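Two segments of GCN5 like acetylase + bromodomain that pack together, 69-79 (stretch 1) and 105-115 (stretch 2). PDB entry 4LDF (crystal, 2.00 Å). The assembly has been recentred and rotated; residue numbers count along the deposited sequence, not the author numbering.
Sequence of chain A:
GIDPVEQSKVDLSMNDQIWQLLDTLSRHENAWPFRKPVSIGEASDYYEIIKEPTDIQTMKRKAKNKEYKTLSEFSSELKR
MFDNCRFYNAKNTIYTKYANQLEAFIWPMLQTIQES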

# COMPACT_ATOMS: atom_id res chain seq x y z
N LYS A 69 -0.28 13.56 -8.05
CA LYS A 69 -0.28 14.34 -9.29
C LYS A 69 -0.39 13.40 -10.50
O LYS A 69 -1.02 13.76 -11.50
CB LYS A 69 1.03 15.16 -9.39
N THR A 70 0.25 12.21 -10.42
CA THR A 70 0.22 11.21 -11.49
C THR A 70 -0.08 9.84 -10.91
O THR A 70 0.08 9.64 -9.70
CB THR A 70 1.54 11.18 -12.30
OG1 THR A 70 2.63 10.75 -11.47
CG2 THR A 70 1.86 12.50 -13.03
N LEU A 71 -0.52 8.90 -11.76
CA LEU A 71 -0.72 7.51 -11.32
C LEU A 71 0.64 6.87 -10.92
O LEU A 71 0.70 6.19 -9.90
CB LEU A 71 -1.44 6.67 -12.40
CG LEU A 71 -1.62 5.16 -12.07
CD1 LEU A 71 -2.41 4.93 -10.75
CD2 LEU A 71 -2.26 4.42 -13.21
N SER A 72 1.73 7.17 -11.69
CA SER A 72 3.09 6.63 -11.43
C SER A 72 3.57 6.87 -10.00
O SER A 72 4.10 5.94 -9.38
CB SER A 72 4.11 7.14 -12.45
OG SER A 72 4.14 8.56 -12.50
N GLU A 73 3.32 8.07 -9.46
CA GLU A 73 3.65 8.48 -8.09
C GLU A 73 3.00 7.50 -7.10
O GLU A 73 3.68 7.03 -6.18
CB GLU A 73 3.12 9.90 -7.81
CG GLU A 73 3.96 11.01 -8.41
CD GLU A 73 3.53 12.44 -8.11
OE1 GLU A 73 2.50 12.64 -7.43
OE2 GLU A 73 4.23 13.37 -8.57
N PHE A 74 1.70 7.16 -7.30
CA PHE A 74 1.01 6.24 -6.41
C PHE A 74 1.48 4.78 -6.61
O PHE A 74 1.75 4.09 -5.63
CB PHE A 74 -0.53 6.35 -6.55
CG PHE A 74 -1.22 5.22 -5.83
CD1 PHE A 74 -1.18 5.13 -4.44
CD2 PHE A 74 -1.87 4.22 -6.55
CE1 PHE A 74 -1.76 4.04 -3.78
CE2 PHE A 74 -2.41 3.12 -5.89
CZ PHE A 74 -2.37 3.05 -4.51
N SER A 75 1.55 4.32 -7.87
CA SER A 75 1.98 2.94 -8.18
C SER A 75 3.39 2.62 -7.67
O SER A 75 3.61 1.50 -7.21
CB SER A 75 1.80 2.61 -9.66
OG SER A 75 2.46 3.54 -10.50
N SER A 76 4.31 3.63 -7.65
CA SER A 76 5.67 3.46 -7.11
C SER A 76 5.61 3.24 -5.61
O SER A 76 6.30 2.36 -5.09
CB SER A 76 6.53 4.68 -7.41
OG SER A 76 6.49 5.01 -8.79
N GLU A 77 4.78 4.04 -4.91
CA GLU A 77 4.57 3.98 -3.47
C GLU A 77 3.90 2.67 -3.07
O GLU A 77 4.32 2.05 -2.10
CB GLU A 77 3.71 5.17 -3.00
CG GLU A 77 3.72 5.27 -1.48
CD GLU A 77 3.29 6.60 -0.89
OE1 GLU A 77 3.44 6.77 0.34
OE2 GLU A 77 2.83 7.47 -1.66
N LEU A 78 2.83 2.27 -3.80
CA LEU A 78 2.14 1.02 -3.51
C LEU A 78 3.09 -0.16 -3.71
O LEU A 78 3.08 -1.07 -2.88
CB LEU A 78 0.85 0.86 -4.35
CG LEU A 78 0.07 -0.45 -4.14
CD1 LEU A 78 -0.47 -0.57 -2.71
CD2 LEU A 78 -1.05 -0.59 -5.16
N LYS A 79 3.91 -0.14 -4.79
CA LYS A 79 4.89 -1.22 -5.03
C LYS A 79 5.90 -1.25 -3.89
O LYS A 79 6.21 -2.33 -3.39
CB LYS A 79 5.62 -1.08 -6.38
CG LYS A 79 6.35 -2.37 -6.74
CD LYS A 79 7.37 -2.19 -7.82
CE LYS A 79 7.94 -3.52 -8.23
NZ LYS A 79 9.01 -4.00 -7.30
N PHE A 105 -3.43 -9.61 -6.13
CA PHE A 105 -4.86 -9.34 -5.98
C PHE A 105 -5.24 -7.92 -6.45
O PHE A 105 -6.24 -7.77 -7.15
CB PHE A 105 -5.29 -9.57 -4.50
CG PHE A 105 -6.59 -8.92 -4.07
CD1 PHE A 105 -7.81 -9.54 -4.32
CD2 PHE A 105 -6.59 -7.71 -3.38
CE1 PHE A 105 -9.01 -8.94 -3.92
CE2 PHE A 105 -7.79 -7.13 -2.96
CZ PHE A 105 -8.99 -7.73 -3.25
N ILE A 106 -4.44 -6.90 -6.06
CA ILE A 106 -4.71 -5.48 -6.36
C ILE A 106 -4.21 -4.92 -7.71
O ILE A 106 -4.76 -3.91 -8.18
CB ILE A 106 -4.35 -4.55 -5.16
CG1 ILE A 106 -5.26 -3.28 -5.09
CG2 ILE A 106 -2.87 -4.18 -5.15
CD1 ILE A 106 -6.78 -3.53 -4.83
N TRP A 107 -3.19 -5.56 -8.32
CA TRP A 107 -2.62 -5.13 -9.61
C TRP A 107 -3.67 -4.99 -10.73
O TRP A 107 -3.61 -3.98 -11.43
CB TRP A 107 -1.37 -5.94 -10.02
CG TRP A 107 -0.14 -5.08 -10.18
CD1 TRP A 107 0.60 -4.92 -11.32
CD2 TRP A 107 0.50 -4.28 -9.17
NE1 TRP A 107 1.63 -4.03 -11.10
CE2 TRP A 107 1.60 -3.64 -9.78
CE3 TRP A 107 0.21 -3.99 -7.82
CZ2 TRP A 107 2.42 -2.73 -9.09
CZ3 TRP A 107 1.05 -3.14 -7.12
CH2 TRP A 107 2.14 -2.52 -7.76
N PRO A 108 -4.66 -5.92 -10.90
CA PRO A 108 -5.71 -5.69 -11.92
C PRO A 108 -6.45 -4.35 -11.74
O PRO A 108 -6.69 -3.66 -12.73
CB PRO A 108 -6.68 -6.86 -11.71
CG PRO A 108 -5.86 -7.92 -11.11
CD PRO A 108 -4.88 -7.21 -10.22
N MET A 109 -6.82 -3.99 -10.49
CA MET A 109 -7.53 -2.73 -10.19
C MET A 109 -6.64 -1.52 -10.50
O MET A 109 -7.15 -0.50 -10.95
CB MET A 109 -8.01 -2.69 -8.72
CG MET A 109 -8.90 -1.50 -8.39
SD MET A 109 -9.69 -1.65 -6.78
CE MET A 109 -10.96 -0.43 -6.95
N LEU A 110 -5.32 -1.62 -10.26
CA LEU A 110 -4.36 -0.54 -10.51
C LEU A 110 -4.32 -0.13 -12.00
O LEU A 110 -4.12 1.04 -12.29
CB LEU A 110 -2.95 -0.96 -10.01
CG LEU A 110 -1.83 0.08 -9.99
CD1 LEU A 110 -2.13 1.23 -9.03
CD2 LEU A 110 -0.52 -0.56 -9.58
N GLN A 111 -4.57 -1.08 -12.92
CA GLN A 111 -4.60 -0.84 -14.38
C GLN A 111 -5.77 0.04 -14.79
O GLN A 111 -5.69 0.70 -15.82
CB GLN A 111 -4.67 -2.18 -15.19
CG GLN A 111 -3.70 -3.29 -14.75
CD GLN A 111 -2.27 -2.82 -14.73
OE1 GLN A 111 -1.77 -2.25 -15.71
NE2 GLN A 111 -1.62 -2.98 -13.59
N THR A 112 -6.87 0.02 -14.00
CA THR A 112 -8.11 0.76 -14.32
C THR A 112 -8.10 2.23 -13.87
O THR A 112 -9.01 2.97 -14.23
CB THR A 112 -9.37 0.02 -13.79
OG1 THR A 112 -9.47 0.19 -12.37
CG2 THR A 112 -9.39 -1.46 -14.15
N ILE A 113 -7.10 2.65 -13.07
CA ILE A 113 -7.04 4.02 -12.55
C ILE A 113 -6.77 5.01 -13.69
O ILE A 113 -5.74 4.91 -14.36
CB ILE A 113 -6.05 4.19 -11.36
CG1 ILE A 113 -6.26 3.14 -10.21
CG2 ILE A 113 -6.02 5.63 -10.83
CD1 ILE A 113 -7.66 3.09 -9.50
N GLN A 114 -7.72 5.94 -13.90
CA GLN A 114 -7.66 6.96 -14.94
C GLN A 114 -7.08 8.28 -14.42
O GLN A 114 -7.58 8.82 -13.44
CB GLN A 114 -9.07 7.18 -15.53
N GLU A 115 -6.06 8.81 -15.12
CA GLU A 115 -5.43 10.09 -14.78
C GLU A 115 -6.33 11.25 -15.22
O GLU A 115 -6.56 11.42 -16.42
CB GLU A 115 -4.05 10.24 -15.43
CG GLU A 115 -2.96 9.34 -14.88
CD GLU A 115 -1.55 9.84 -15.17
OE1 GLU A 115 -1.33 10.50 -16.21
OE2 GLU A 115 -0.67 9.57 -14.33
O HOH W 1 1.50 8.22 -14.23

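The two stretches run almost exactly antiparallel: the axes of helix 71-79 and helix 105-110 make an angle of 178° between their N-to-C directions. Their closest approach is 12.3 Å, too wide for backbone contact, so side chains must fill the space between them. Together the stretches bury 475 Å². The CA atoms of Ser75 and Leu110 lie 7.6 Å apart, and those of Leu71 and Glu115 come to 6.4 Å, at the end where stretch 2 has left its helix.

Apolar packing accounts for most of the contact, and Leu110 is central to it. Its CA-to-CB bond points toward stretch 1, with chi1 t and chi2 p. Leu110 CD1 lies 3.7 Å from Phe74 CE2 and 4.1 Å from Leu71 CD1. Leu110 also meets Ser75 CB, 3.9 Å from its CD2, and Leu78 CD2, 4.4 Å from its CD1. Leu110 CD1 sits at the edge of the Phe74 ring, near its plane. Leu71, Phe74 and Leu78 follow one another at intervals of three and four residues, which places them on one side of their helix; all three direct CA-to-CB toward stretch 2. Ser75 lies beside this row, its CA-to-CB bond sideways, and CB makes the contact with Leu110.

The packing extends in both directions from Leu110. Leu71, which gives up 93 Å² to the other stretch, places CD1 3.7 Å from Ile113 CG2. A type I turn runs from Leu110 to Ile113, and Ile113 points its CA-to-CB bond toward stretch 1. At the other end, Leu78 CD2 lies 4.0 Å from Ile106 CG2 and 3.8 Å from Trp107 CZ3. Trp107 starts out sideways, but its long indole brings its end nearer to stretch 1. Lys79 CB approaches the ring edge, 4.0 Å from Trp107 CH2. Lys79 thus offers aliphatic surface to the indole while the end of its side chain leads away, its NZ being hydrogen-bonded elsewhere in the structure.

The polar contact is concentrated at the start of the first helix. Leu71 N donates a hydrogen bond to Glu115 OE2, with a donor-acceptor distance of 2.7 Å and an N-H...acceptor angle of 168°, close to linear. The amides of a helix's first turn have no preceding turn to supply carbonyl acceptors, so a carboxylate is well suited to this position. The same oxygen also lies 3.4 Å from Thr70 CA. Glu115 reaches it with chi1 m and chi2 t, and although exposed in the whole assembly it has 61 Å² covered by stretch 1.

Water 1 extends this link by one residue. It accepts a hydrogen bond from Ser72 N at 2.8 Å and donates one to Glu115 OE2 at 2.6 Å. Ser72 N itself is 4.3 Å from Glu115 OE2, so the water bridges a gap too long for a direct bond. One carboxylate oxygen therefore serves two successive backbone amides, one directly and one through water.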